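Putative prolyl-tRNA synthetase (Leishmania major, PDB 5XIL) probably catalyses the ATP-dependent joining of L-proline to its cognate tRNA, releasing AMP and diphosphate, as a class II aminoacyl-tRNA synthetase. Local coordinates at residues I296-T301 against P360-E365. Residues are numbered along the deposited sequence; the frame is centred on the assembly and turned at random.
Sequences IPVGIT and PRELAE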
loop_
_atom_site.group_PDB
_atom_site.type_symbol
_atom_site.label_atom_id
_atom_site.label_comp_id
_atom_site.label_asym_id
_atom_site.label_seq_id
_atom_site.Cartn_x
_atom_site.Cartn_y
_atom_site.Cartn_z
ATOM N N ILE A 296 -23.845 -14.819 14.479
ATOM C CA ILE A 296 -25.215 -14.709 14.111
ATOM C C ILE A 296 -26.067 -15.233 15.276
ATOM O O ILE A 296 -25.866 -16.370 15.682
ATOM C CB ILE A 296 -25.489 -15.567 12.892
ATOM C CG1 ILE A 296 -24.535 -15.159 11.743
ATOM C CG2 ILE A 296 -26.956 -15.490 12.509
ATOM C CD1 ILE A 296 -24.607 -16.032 10.515
ATOM N N PRO A 297 -27.007 -14.399 15.785
ATOM C CA PRO A 297 -27.887 -14.843 16.855
ATOM C C PRO A 297 -28.908 -15.879 16.328
ATOM O O PRO A 297 -29.381 -15.830 15.157
ATOM C CB PRO A 297 -28.512 -13.521 17.366
ATOM C CG PRO A 297 -28.658 -12.740 16.099
ATOM C CD PRO A 297 -27.364 -13.036 15.346
ATOM N N VAL A 298 -29.192 -16.872 17.144
ATOM C CA VAL A 298 -30.157 -17.908 16.793
ATOM C C VAL A 298 -31.060 -18.224 18.017
ATOM O O VAL A 298 -30.801 -17.768 19.125
ATOM C CB VAL A 298 -29.496 -19.216 16.367
ATOM C CG1 VAL A 298 -28.571 -19.022 15.146
ATOM C CG2 VAL A 298 -28.707 -19.808 17.540
ATOM N N GLY A 299 -32.123 -18.987 17.767
ATOM C CA GLY A 299 -33.046 -19.474 18.806
ATOM C C GLY A 299 -33.973 -18.409 19.327
ATOM O O GLY A 299 -34.450 -18.533 20.438
ATOM N N ILE A 300 -34.218 -17.360 18.545
ATOM C CA ILE A 300 -35.140 -16.302 18.961
ATOM C C ILE A 300 -36.520 -16.535 18.351
ATOM O O ILE A 300 -36.636 -16.590 17.136
ATOM C CB ILE A 300 -34.614 -14.930 18.508
ATOM C CG1 ILE A 300 -33.301 -14.626 19.233
ATOM C CG2 ILE A 300 -35.656 -13.848 18.738
ATOM C CD1 ILE A 300 -32.551 -13.433 18.687
ATOM N N THR A 301 -37.547 -16.645 19.202
ATOM C CA THR A 301 -38.904 -17.100 18.806
ATOM C C THR A 301 -40.022 -16.092 19.161
ATOM O O THR A 301 -39.741 -15.060 19.771
ATOM C CB THR A 301 -39.273 -18.398 19.560
ATOM O OG1 THR A 301 -39.559 -18.070 20.935
ATOM C CG2 THR A 301 -38.159 -19.430 19.484
ATOM N N PRO A 360 -29.824 -19.087 22.962
ATOM C CA PRO A 360 -30.109 -19.161 24.418
ATOM C C PRO A 360 -29.194 -20.155 25.161
ATOM O O PRO A 360 -28.589 -19.805 26.195
ATOM C CB PRO A 360 -31.553 -19.611 24.430
ATOM C CG PRO A 360 -32.155 -18.961 23.219
ATOM C CD PRO A 360 -31.062 -19.042 22.159
ATOM N N ARG A 361 -29.020 -21.355 24.611
ATOM C CA ARG A 361 -28.192 -22.350 25.269
ATOM C C ARG A 361 -26.678 -22.063 25.244
ATOM O O ARG A 361 -25.920 -22.430 26.157
ATOM C CB ARG A 361 -28.514 -23.793 24.764
ATOM C CG ARG A 361 -29.937 -24.330 25.057
ATOM C CD ARG A 361 -30.479 -24.029 26.502
ATOM N NE ARG A 361 -29.700 -24.631 27.607
ATOM C CZ ARG A 361 -29.692 -24.188 28.877
ATOM N NH1 ARG A 361 -30.408 -23.111 29.238
ATOM N NH2 ARG A 361 -28.942 -24.805 29.802
ATOM N N GLU A 362 -26.217 -21.374 24.201
ATOM C CA GLU A 362 -24.833 -20.987 24.113
ATOM C C GLU A 362 -24.604 -19.930 25.117
ATOM O O GLU A 362 -23.569 -19.873 25.760
ATOM C CB GLU A 362 -24.527 -20.398 22.708
ATOM C CG GLU A 362 -24.449 -21.458 21.627
ATOM C CD GLU A 362 -25.752 -22.141 21.216
ATOM O OE1 GLU A 362 -25.700 -23.368 21.017
ATOM O OE2 GLU A 362 -26.823 -21.542 21.086
ATOM N N LEU A 363 -25.566 -19.053 25.277
ATOM C CA LEU A 363 -25.436 -18.082 26.311
ATOM C C LEU A 363 -25.422 -18.755 27.729
ATOM O O LEU A 363 -24.511 -18.544 28.523
ATOM C CB LEU A 363 -26.585 -17.115 26.180
ATOM C CG LEU A 363 -26.598 -15.904 27.082
ATOM C CD1 LEU A 363 -25.265 -15.215 27.176
ATOM C CD2 LEU A 363 -27.687 -14.982 26.545
ATOM N N ALA A 364 -26.395 -19.607 27.987
ATOM C CA ALA A 364 -26.562 -20.202 29.325
ATOM C C ALA A 364 -25.391 -21.081 29.702
ATOM O O ALA A 364 -24.936 -21.084 30.862
ATOM C CB ALA A 364 -27.824 -21.008 29.360
ATOM N N GLU A 365 -24.882 -21.838 28.744
ATOM C CA GLU A 365 -23.731 -22.685 28.978
ATOM C C GLU A 365 -22.360 -22.053 28.747
ATOM O O GLU A 365 -21.351 -22.732 28.957
ATOM C CB GLU A 365 -23.836 -23.989 28.136
ATOM C CG GLU A 365 -25.073 -24.820 28.320
ATOM C CD GLU A 365 -25.167 -25.510 29.689
ATOM O OE1 GLU A 365 -24.156 -25.591 30.436
ATOM O OE2 GLU A 365 -26.272 -25.989 29.976
#
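Pro360 sets the CD and CG methylenes of its ring against the carbonyl oxygens of Val298 and Gly299. Its CD lies 3.3 Å from Val298 O, and the neighbouring CG is 3.6 Å from Gly299 O. Both are contacts close to van der Waals distance; no hydrogen bond links 296-301 to 360-365. The backbones approach most nearly at the same place, with 6.3 Å between Gly299 CA and Pro360 CA. Because Gly299 carries no CB, the ring can lie close against the main chain; separately, its positive phi of 75° is one that glycine adopts readily. Pro360 opens helix 360-365, where its lack of an N-H costs the first turn no helical hydrogen bond.

A looser apolar-to-polar approach flanks this one. Val298 CG2 stands 4.4 Å from Glu362 OE2. The carboxylate folds back, with chi2 at 70°, and OE2 accepts a weak hydrogen bond from Gly359 N, just ahead of the helix.

Backbone hydrogen bonds from Ile296 and Val298 to Leu358 join the adjacent parallel strands 293-297 and 354-358 in the anticodon-binding domain. The contact forms where these strands run out, one into the loop at Val298-Gly299, the other into helix 360-365. Val298 also packs on helix 340-350 and Ile300 on helix 306-325. With 119 Å² buried, methylenes against carbonyl oxygens imply a meeting by shape, its direction set largely by the strand pairing.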